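Local structure of putative aminooxidase (2BA9) at residues P84-E89 and V312-W317; F90-G95 and V298-R303; M282-L287 and E343-V348. The protein isomerises polyunsaturated fatty acids to conjugated linoleic acid and binds FAD in a flavin-containing amine oxidoreductase fold. One frame throughout, in Å; residues are numbered along the deposited sequence.

Interaction 1: P84-E89 and V312-W317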
loop_
_atom_site.group_PDB
_atom_site.type_symbol
_atom_site.label_atom_id
_atom_site.label_comp_id
_atom_site.label_asym_id
_atom_site.label_seq_id
_atom_site.Cartn_x
_atom_site.Cartn_y
_atom_site.Cartn_z
ATOM N N PRO A 84 -6.220 7.441 -17.955
ATOM C CA PRO A 84 -5.297 8.250 -18.750
ATOM C C PRO A 84 -3.845 7.810 -18.542
ATOM O O PRO A 84 -3.463 7.419 -17.433
ATOM C CB PRO A 84 -5.537 9.686 -18.255
ATOM C CG PRO A 84 -6.452 9.605 -17.079
ATOM C CD PRO A 84 -6.810 8.177 -16.822
ATOM N N LYS A 85 -3.060 7.862 -19.616
ATOM C CA LYS A 85 -1.672 7.412 -19.604
ATOM C C LYS A 85 -0.887 8.253 -18.603
ATOM O O LYS A 85 -1.148 9.446 -18.447
ATOM C CB LYS A 85 -1.061 7.529 -21.011
ATOM C CG LYS A 85 0.271 6.779 -21.207
ATOM C CD LYS A 85 0.875 7.013 -22.607
ATOM C CE LYS A 85 1.920 5.940 -22.983
ATOM N NZ LYS A 85 1.314 4.689 -23.557
ATOM N N LEU A 86 0.045 7.618 -17.899
ATOM C CA LEU A 86 0.890 8.315 -16.931
ATOM C C LEU A 86 2.187 8.794 -17.579
ATOM O O LEU A 86 2.762 8.120 -18.408
ATOM C CB LEU A 86 1.202 7.396 -15.754
ATOM C CG LEU A 86 0.035 7.284 -14.778
ATOM C CD1 LEU A 86 0.192 6.059 -13.938
ATOM C CD2 LEU A 86 -0.085 8.541 -13.921
ATOM N N ARG A 87 2.612 9.996 -17.222
ATOM C CA ARG A 87 3.942 10.475 -17.587
ATOM C C ARG A 87 4.387 11.524 -16.593
ATOM O O ARG A 87 3.565 12.104 -15.888
ATOM C CB ARG A 87 4.044 10.961 -19.055
ATOM C CG ARG A 87 2.752 10.967 -19.923
ATOM C CD ARG A 87 2.971 10.564 -21.412
ATOM N NE ARG A 87 4.287 10.873 -21.988
ATOM C CZ ARG A 87 4.653 10.604 -23.249
ATOM N NH1 ARG A 87 3.802 10.025 -24.106
ATOM N NH2 ARG A 87 5.882 10.923 -23.666
ATOM N N ARG A 88 5.692 11.743 -16.525
ATOM C CA ARG A 88 6.266 12.511 -15.430
ATOM C C ARG A 88 7.488 13.309 -15.859
ATOM O O ARG A 88 8.102 13.049 -16.887
ATOM C CB ARG A 88 6.605 11.591 -14.234
ATOM C CG ARG A 88 7.893 10.751 -14.343
ATOM C CD ARG A 88 7.902 9.758 -15.521
ATOM N NE ARG A 88 9.161 9.010 -15.565
ATOM C CZ ARG A 88 10.298 9.472 -16.085
ATOM N NH1 ARG A 88 11.387 8.707 -16.065
ATOM N NH2 ARG A 88 10.364 10.695 -16.624
ATOM N N GLU A 89 7.810 14.305 -15.058
ATOM C CA GLU A 89 9.092 14.982 -15.151
ATOM C C GLU A 89 9.733 15.001 -13.757
ATOM O O GLU A 89 9.121 14.581 -12.763
ATOM C CB GLU A 89 8.920 16.389 -15.713
ATOM C CG GLU A 89 8.308 17.385 -14.742
ATOM C CD GLU A 89 7.855 18.674 -15.405
ATOM O OE1 GLU A 89 8.198 18.911 -16.582
ATOM O OE2 GLU A 89 7.138 19.455 -14.737
ATOM N N VAL A 312 5.929 14.483 -4.850
ATOM C CA VAL A 312 5.370 14.192 -6.155
ATOM C C VAL A 312 3.978 14.789 -6.213
ATOM O O VAL A 312 3.322 14.976 -5.182
ATOM C CB VAL A 312 5.305 12.667 -6.440
ATOM C CG1 VAL A 312 4.499 11.955 -5.367
ATOM C CG2 VAL A 312 4.716 12.387 -7.835
ATOM N N TYR A 313 3.550 15.141 -7.424
ATOM C CA TYR A 313 2.163 15.535 -7.647
ATOM C C TYR A 313 1.651 14.866 -8.899
ATOM O O TYR A 313 2.419 14.572 -9.806
ATOM C CB TYR A 313 1.991 17.054 -7.697
ATOM C CG TYR A 313 2.828 17.775 -8.719
ATOM C CD1 TYR A 313 2.435 17.854 -10.054
ATOM C CD2 TYR A 313 4.009 18.406 -8.349
ATOM C CE1 TYR A 313 3.209 18.527 -10.982
ATOM C CE2 TYR A 313 4.784 19.073 -9.266
ATOM C CZ TYR A 313 4.386 19.142 -10.585
ATOM O OH TYR A 313 5.183 19.825 -11.503
ATOM N N TYR A 314 0.347 14.629 -8.920
ATOM C CA TYR A 314 -0.310 13.862 -9.968
ATOM C C TYR A 314 -1.185 14.712 -10.894
ATOM O O TYR A 314 -2.172 15.312 -10.454
ATOM C CB TYR A 314 -1.138 12.768 -9.295
ATOM C CG TYR A 314 -1.957 11.878 -10.198
ATOM C CD1 TYR A 314 -1.510 11.499 -11.455
ATOM C CD2 TYR A 314 -3.168 11.384 -9.757
ATOM C CE1 TYR A 314 -2.279 10.671 -12.265
ATOM C CE2 TYR A 314 -3.931 10.567 -10.536
ATOM C CZ TYR A 314 -3.493 10.210 -11.794
ATOM O OH TYR A 314 -4.268 9.377 -12.546
ATOM N N HIS A 315 -0.790 14.744 -12.171
ATOM C CA HIS A 315 -1.542 15.333 -13.284
ATOM C C HIS A 315 -2.415 14.258 -13.955
ATOM O O HIS A 315 -1.910 13.402 -14.666
ATOM C CB HIS A 315 -0.533 15.925 -14.298
ATOM C CG HIS A 315 -1.147 16.637 -15.472
ATOM N ND1 HIS A 315 -1.136 16.113 -16.748
ATOM C CD2 HIS A 315 -1.738 17.852 -15.575
ATOM C CE1 HIS A 315 -1.710 16.964 -17.582
ATOM N NE2 HIS A 315 -2.087 18.029 -16.896
ATOM N N ARG A 316 -3.726 14.320 -13.753
ATOM C CA ARG A 316 -4.622 13.202 -14.138
ATOM C C ARG A 316 -5.433 13.455 -15.415
ATOM O O ARG A 316 -5.395 12.649 -16.363
ATOM C CB ARG A 316 -5.575 12.872 -12.979
ATOM C CG ARG A 316 -6.607 11.763 -13.269
ATOM C CD ARG A 316 -7.136 11.185 -11.959
ATOM N NE ARG A 316 -8.279 10.278 -12.085
ATOM C CZ ARG A 316 -8.200 8.971 -12.337
ATOM N NH1 ARG A 316 -7.032 8.382 -12.562
ATOM N NH2 ARG A 316 -9.305 8.237 -12.383
ATOM N N TRP A 317 -6.190 14.554 -15.417
ATOM C CA TRP A 317 -7.020 14.926 -16.547
ATOM C C TRP A 317 -6.350 16.061 -17.294
ATOM O O TRP A 317 -6.402 17.212 -16.862
ATOM C CB TRP A 317 -8.411 15.350 -16.069
ATOM C CG TRP A 317 -9.124 14.274 -15.290
ATOM C CD1 TRP A 317 -9.497 14.321 -13.973
ATOM C CD2 TRP A 317 -9.541 12.996 -15.780
ATOM N NE1 TRP A 317 -10.122 13.156 -13.620
ATOM C CE2 TRP A 317 -10.156 12.320 -14.706
ATOM C CE3 TRP A 317 -9.452 12.355 -17.021
ATOM C CZ2 TRP A 317 -10.695 11.041 -14.839
ATOM C CZ3 TRP A 317 -9.986 11.076 -17.150
ATOM C CH2 TRP A 317 -10.597 10.436 -16.062
HETATM O O HOH W 1 -1.985 10.837 -16.048
HETATM O O HOH W 2 0.676 11.666 -15.315
HETATM O O HOH W 3 4.588 19.412 -14.004
#
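P84 puts the CG corner of its ring against R316 and W317. CG lies 3.3 Å from the backbone O of R316 and, on an oblique course, 3.8 Å from CZ3 of the W317 indole. Proline suits this spot because its closed ring presents a compact apolar corner close to the backbone. The indole carries the aliphatic part of its neighbour as well, with R316 CG over one face, offset toward the rim, while R54 makes a cation-pi contact with it.

Further along, the CD2 branch of L86 comes to 3.5 Å from CE1 of Y314, the two side chains crossing at about a right angle. In Y314, chi1 of 178° sets CG beside the carbonyl carbon, and the ring built on it meets L86 CD2 and takes R316 CB on one face. Its hydroxyl accepts from R316 NH1 at 2.9 Å (161°), lying in the guanidinium plane. NE and NH2 of the same buried arginine are bound by the backbone oxygens of R55 and W201, so all three nitrogens have acceptors.

Strands 88-91 and 310-315 belong to one mixed sheet but are not adjacent, since strand 295-297 runs between them. As in flavin amine oxidases, this sheet probably belongs to the substrate-binding domain. At K85, R87 and H315, water does the bridging: one molecule lies 2.9 Å from both K85 O and H315 O, and a second accepts from R87 N and also reaches H315 O. A third spans side chains across the middle strand, accepting from Y313 OH at 2.6 Å, in the plane of the ring, and donating to E89 OE2 at 2.7 Å. Carboxylate and phenol planes stand 88° apart, with E89 OE2 and Y313 OH 3.8 Å from each other.

Interaction 2: F90-G95 and V298-R303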
loop_
_atom_site.group_PDB
_atom_site.type_symbol
_atom_site.label_atom_id
_atom_site.label_comp_id
_atom_site.label_asym_id
_atom_site.label_seq_id
_atom_site.Cartn_x
_atom_site.Cartn_y
_atom_site.Cartn_z
ATOM N N PHE A 90 10.964 15.492 -13.698
ATOM C CA PHE A 90 11.710 15.540 -12.458
ATOM C C PHE A 90 12.081 16.961 -12.139
ATOM O O PHE A 90 12.535 17.695 -13.009
ATOM C CB PHE A 90 12.944 14.637 -12.529
ATOM C CG PHE A 90 12.610 13.188 -12.368
ATOM C CD1 PHE A 90 12.401 12.656 -11.106
ATOM C CD2 PHE A 90 12.460 12.361 -13.484
ATOM C CE1 PHE A 90 12.060 11.312 -10.941
ATOM C CE2 PHE A 90 12.132 11.011 -13.337
ATOM C CZ PHE A 90 11.923 10.488 -12.061
ATOM N N LEU A 91 11.853 17.325 -10.876
ATOM C CA LEU A 91 12.011 18.672 -10.365
ATOM C C LEU A 91 12.990 18.662 -9.209
ATOM O O LEU A 91 13.029 17.712 -8.436
ATOM C CB LEU A 91 10.684 19.198 -9.799
ATOM C CG LEU A 91 9.468 19.267 -10.716
ATOM C CD1 LEU A 91 8.307 19.811 -9.928
ATOM C CD2 LEU A 91 9.776 20.111 -11.953
ATOM N N HIS A 92 13.755 19.736 -9.092
ATOM C CA HIS A 92 14.544 19.993 -7.900
ATOM C C HIS A 92 13.636 20.654 -6.872
ATOM O O HIS A 92 12.512 21.063 -7.170
ATOM C CB HIS A 92 15.772 20.862 -8.221
ATOM C CG HIS A 92 16.876 20.114 -8.901
ATOM N ND1 HIS A 92 17.559 19.087 -8.290
ATOM C CD2 HIS A 92 17.429 20.256 -10.128
ATOM C CE1 HIS A 92 18.472 18.614 -9.118
ATOM N NE2 HIS A 92 18.412 19.303 -10.244
ATOM N N GLU A 93 14.121 20.745 -5.643
ATOM C CA GLU A 93 13.316 21.307 -4.578
ATOM C C GLU A 93 12.971 22.780 -4.793
ATOM O O GLU A 93 12.061 23.286 -4.140
ATOM C CB GLU A 93 14.002 21.130 -3.232
ATOM C CG GLU A 93 15.292 21.896 -3.060
ATOM C CD GLU A 93 15.943 21.523 -1.770
ATOM O OE1 GLU A 93 16.251 22.418 -0.973
ATOM O OE2 GLU A 93 16.098 20.313 -1.540
ATOM N N ASP A 94 13.693 23.449 -5.695
ATOM C CA ASP A 94 13.397 24.837 -6.074
ATOM C C ASP A 94 12.526 24.960 -7.330
ATOM O O ASP A 94 12.320 26.065 -7.841
ATOM C CB ASP A 94 14.703 25.614 -6.290
ATOM C CG ASP A 94 15.442 25.190 -7.556
ATOM O OD1 ASP A 94 14.923 24.320 -8.300
ATOM O OD2 ASP A 94 16.555 25.724 -7.795
ATOM N N GLY A 95 12.035 23.839 -7.848
ATOM C CA GLY A 95 11.148 23.865 -9.013
ATOM C C GLY A 95 11.809 23.750 -10.382
ATOM O O GLY A 95 11.108 23.738 -11.401
ATOM N N VAL A 298 10.003 14.836 -7.167
ATOM C CA VAL A 298 10.975 15.705 -6.510
ATOM C C VAL A 298 11.886 14.882 -5.612
ATOM O O VAL A 298 11.681 14.812 -4.380
ATOM C CB VAL A 298 10.297 16.855 -5.729
ATOM C CG1 VAL A 298 11.308 17.961 -5.389
ATOM C CG2 VAL A 298 9.169 17.449 -6.529
ATOM N N PRO A 299 12.890 14.224 -6.229
ATOM C CA PRO A 299 13.867 13.448 -5.464
ATOM C C PRO A 299 14.485 14.242 -4.330
ATOM O O PRO A 299 14.646 13.721 -3.242
ATOM C CB PRO A 299 14.917 13.081 -6.513
ATOM C CG PRO A 299 14.152 13.068 -7.800
ATOM C CD PRO A 299 13.135 14.135 -7.686
ATOM N N ASP A 300 14.808 15.506 -4.578
ATOM C CA ASP A 300 15.317 16.384 -3.522
ATOM C C ASP A 300 14.493 16.299 -2.240
ATOM O O ASP A 300 15.060 16.323 -1.140
ATOM C CB ASP A 300 15.368 17.854 -3.989
ATOM C CG ASP A 300 16.557 18.145 -4.880
ATOM O OD1 ASP A 300 17.489 17.305 -4.982
ATOM O OD2 ASP A 300 16.568 19.229 -5.485
ATOM N N ASN A 301 13.162 16.222 -2.399
ATOM C CA ASN A 301 12.201 16.274 -1.277
ATOM C C ASN A 301 11.860 14.895 -0.693
ATOM O O ASN A 301 11.061 14.807 0.237
ATOM C CB ASN A 301 10.914 17.015 -1.682
ATOM C CG ASN A 301 11.086 18.535 -1.729
ATOM O OD1 ASN A 301 12.113 19.077 -1.318
ATOM N ND2 ASN A 301 10.052 19.234 -2.193
ATOM N N MET A 302 12.517 13.854 -1.215
ATOM C CA MET A 302 12.417 12.478 -0.703
ATOM C C MET A 302 13.530 12.117 0.302
ATOM O O MET A 302 13.549 11.013 0.844
ATOM C CB MET A 302 12.479 11.498 -1.871
ATOM C CG MET A 302 11.359 11.634 -2.860
ATOM S SD MET A 302 11.657 10.597 -4.303
ATOM C CE MET A 302 10.654 11.428 -5.563
ATOM N N ARG A 303 14.474 13.035 0.497
ATOM C CA ARG A 303 15.450 12.977 1.567
ATOM C C ARG A 303 14.759 13.148 2.923
ATOM O O ARG A 303 13.876 14.003 3.057
ATOM C CB ARG A 303 16.418 14.149 1.450
ATOM C CG ARG A 303 17.326 14.128 0.269
ATOM C CD ARG A 303 18.449 15.159 0.435
ATOM N NE ARG A 303 18.102 16.478 -0.110
ATOM C CZ ARG A 303 18.053 17.620 0.576
ATOM N NH1 ARG A 303 18.336 17.664 1.872
ATOM N NH2 ARG A 303 17.741 18.740 -0.055
HETATM O O HOH W 4 10.505 22.289 -2.125
HETATM O O HOH W 5 17.777 22.011 1.103
#
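L91 and V298 run side by side with CA atoms 5.0 Å apart, joined by a CA-H...O contact from V298 CA to L91 O, 3.5 Å between the heavy atoms, before H92-G95 folds into a type I beta turn closed by G95 N to H92 O. This turn lies in the hairpin joining strands 88-91 and 97-98 at the margin of the mixed sheet, and segment 298-303 packs against it as the loop leaving strand 295-297. G95 has a positive phi, at which a CB would press on the preceding carbonyl.

D300 is the polar centre. Its OD2 receives H92 ND1 at 3.0 Å and E93 N at 2.9 Å; the amide is met by the anti lone pair of OD2, whereas the imidazole, lying with OD2 near its own plane, approaches from 36° above the carboxylate plane. A short aspartate can thus hold the start of the turn, and stacking on Y98 steadies the histidine ring. E93 has CG between the backbone N and the carbonyl carbon (chi1 66°), and its extended chain sends OE2 to a salt bridge with R303 NH2 at 2.7 Å. Carboxylate and guanidinium are nearly coplanar, 14° apart. This arginine probably offsets the repulsion between E93 OE2 and D300 OD2, only 4.1 Å apart.

On the buried side, F90 CD1 meets P299 CG at 3.8 Å, and L91 CB touches V298 CG2. N301 OD1 accepts from R306 NE, while its ND2 donates to a water that in turn donates to E93 O at 2.7 Å.

Interaction 3: M282-L287 and E343-V348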
loop_
_atom_site.group_PDB
_atom_site.type_symbol
_atom_site.label_atom_id
_atom_site.label_comp_id
_atom_site.label_asym_id
_atom_site.label_seq_id
_atom_site.Cartn_x
_atom_site.Cartn_y
_atom_site.Cartn_z
ATOM N N MET A 282 0.139 11.928 3.519
ATOM C CA MET A 282 -0.901 12.944 3.350
ATOM C C MET A 282 -1.079 13.349 1.902
ATOM O O MET A 282 -0.134 13.725 1.210
ATOM C CB MET A 282 -0.603 14.182 4.193
ATOM C CG MET A 282 -1.702 15.228 4.149
ATOM S SD MET A 282 -1.640 16.404 5.516
ATOM C CE MET A 282 -0.883 17.817 4.729
ATOM N N VAL A 283 -2.324 13.279 1.462
ATOM C CA VAL A 283 -2.709 13.653 0.114
ATOM C C VAL A 283 -3.588 14.882 0.227
ATOM O O VAL A 283 -4.452 14.956 1.095
ATOM C CB VAL A 283 -3.489 12.529 -0.579
ATOM C CG1 VAL A 283 -3.842 12.908 -2.025
ATOM C CG2 VAL A 283 -2.695 11.225 -0.516
ATOM N N ASP A 284 -3.337 15.851 -0.647
ATOM C CA ASP A 284 -4.175 17.023 -0.769
ATOM C C ASP A 284 -4.628 17.108 -2.207
ATOM O O ASP A 284 -3.798 17.064 -3.118
ATOM C CB ASP A 284 -3.399 18.287 -0.407
ATOM C CG ASP A 284 -3.149 18.416 1.063
ATOM O OD1 ASP A 284 -3.842 19.239 1.689
ATOM O OD2 ASP A 284 -2.250 17.727 1.588
ATOM N N ALA A 285 -5.940 17.223 -2.401
ATOM C CA ALA A 285 -6.534 17.399 -3.728
ATOM C C ALA A 285 -6.675 18.887 -3.977
ATOM O O ALA A 285 -7.369 19.568 -3.229
ATOM C CB ALA A 285 -7.903 16.680 -3.835
ATOM N N CYS A 286 -6.005 19.374 -5.025
ATOM C CA CYS A 286 -5.813 20.806 -5.267
ATOM C C CYS A 286 -6.412 21.290 -6.586
ATOM O O CYS A 286 -6.303 20.618 -7.587
ATOM C CB CYS A 286 -4.317 21.138 -5.273
ATOM S SG CYS A 286 -3.428 20.732 -3.755
ATOM N N LEU A 287 -7.068 22.443 -6.551
ATOM C CA LEU A 287 -7.288 23.262 -7.731
ATOM C C LEU A 287 -6.063 24.152 -7.818
ATOM O O LEU A 287 -5.658 24.747 -6.828
ATOM C CB LEU A 287 -8.564 24.103 -7.605
ATOM C CG LEU A 287 -9.845 23.290 -7.417
ATOM C CD1 LEU A 287 -11.110 24.185 -7.367
ATOM C CD2 LEU A 287 -9.949 22.262 -8.513
ATOM N N GLU A 343 1.801 22.362 9.374
ATOM C CA GLU A 343 3.019 22.810 8.721
ATOM C C GLU A 343 3.194 22.129 7.370
ATOM O O GLU A 343 3.772 22.693 6.448
ATOM C CB GLU A 343 4.228 22.541 9.626
ATOM C CG GLU A 343 4.673 21.079 9.690
ATOM C CD GLU A 343 5.891 20.888 10.570
ATOM O OE1 GLU A 343 6.914 21.563 10.325
ATOM O OE2 GLU A 343 5.834 20.050 11.494
ATOM N N CYS A 344 2.691 20.907 7.270
ATOM C CA CYS A 344 2.712 20.172 6.021
ATOM C C CYS A 344 1.750 20.766 4.985
ATOM O O CYS A 344 2.106 20.870 3.810
ATOM C CB CYS A 344 2.400 18.701 6.278
ATOM S SG CYS A 344 3.731 17.880 7.202
ATOM N N ARG A 345 0.546 21.157 5.408
ATOM C CA ARG A 345 -0.370 21.830 4.492
ATOM C C ARG A 345 0.240 23.144 3.984
ATOM O O ARG A 345 0.112 23.467 2.802
ATOM C CB ARG A 345 -1.752 22.082 5.110
ATOM C CG ARG A 345 -2.762 22.678 4.100
ATOM C CD ARG A 345 -4.135 22.964 4.711
ATOM N NE ARG A 345 -4.840 21.746 5.090
ATOM C CZ ARG A 345 -5.959 21.700 5.814
ATOM N NH1 ARG A 345 -6.539 22.807 6.251
ATOM N NH2 ARG A 345 -6.511 20.531 6.109
ATOM N N GLN A 346 0.910 23.898 4.856
ATOM C CA GLN A 346 1.565 25.129 4.400
ATOM C C GLN A 346 2.674 24.828 3.381
ATOM O O GLN A 346 2.862 25.578 2.423
ATOM C CB GLN A 346 2.106 25.957 5.575
ATOM C CG GLN A 346 2.615 27.363 5.187
ATOM C CD GLN A 346 1.550 28.240 4.542
ATOM O OE1 GLN A 346 0.402 28.279 4.997
ATOM N NE2 GLN A 346 1.931 28.972 3.494
ATOM N N MET A 347 3.391 23.721 3.575
ATOM C CA MET A 347 4.400 23.295 2.603
ATOM C C MET A 347 3.793 22.914 1.263
ATOM O O MET A 347 4.424 23.103 0.231
ATOM C CB MET A 347 5.257 22.160 3.151
ATOM C CG MET A 347 6.337 22.656 4.092
ATOM S SD MET A 347 7.454 21.379 4.679
ATOM C CE MET A 347 6.519 20.821 6.110
ATOM N N VAL A 348 2.581 22.370 1.267
ATOM C CA VAL A 348 1.853 22.125 0.029
ATOM C C VAL A 348 1.690 23.465 -0.715
ATOM O O VAL A 348 1.982 23.587 -1.909
ATOM C CB VAL A 348 0.459 21.490 0.289
ATOM C CG1 VAL A 348 -0.330 21.349 -1.004
ATOM C CG2 VAL A 348 0.592 20.127 0.949
#
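Helix 341-355 packs on one face of the mixed sheet, and strand 282-287 meets it through M282, D284 and C286, the alternate residues that point toward the helix. The short axes pass 10.2 Å apart at a crossing angle of -43°. V283 points the other way and touches FAD.

M282 has the longest side chain of the three strand residues and spans the gap. CG is anti to the backbone N (chi1 -175°), and a bend at the thioether (chi3 101°) carries CE to 3.7 Å from C344 CB and from R345 N. An unbranched, flexible methionine suits such a reach.

One helical turn beyond C344, V348 forks across the other two strand residues: CG2 lies 3.8 Å from D284 OD2, and CG1 is 4.2 Å from C286 SG. The small cysteine gives CG1 an apolar neighbour, whereas CG2 faces a carboxylate oxygen. D284 OD1 comes to 4.3 Å from R345 NE, too far for a salt bridge; the arginine forms one through NH2 with E365. E365 also lies close to D284, which might raise the proton affinity of D284, though R345 nearby would work against it.

Alternate strand residues facing helix residues about one turn apart are typical of a helix packed across one face of a beta sheet, here the mixed sheet whose other face meets FAD at V283.

In the fold
All three contacts reach the same seven-stranded mixed sheet: interactions 1 and 2 toward one edge, interaction 3 on the strand next to the other edge. The first two share strand 88-91 and touch through Y313 OH and L91 CD1; interaction 3 stands apart, its nearest atoms about 7 Å from either. Helix 341-355 of interaction 3 also covers Y313 of interaction 1 and L91 and V298 of interaction 2 through F355. Chemistry follows place: interaction 3 is buried and almost wholly van der Waals, interaction 1 is partly buried and mixes apolar packing with water bridges, and interaction 2, furthest from the chain's centre, adds direct charged and polar bonds to apolar packing on its buried side.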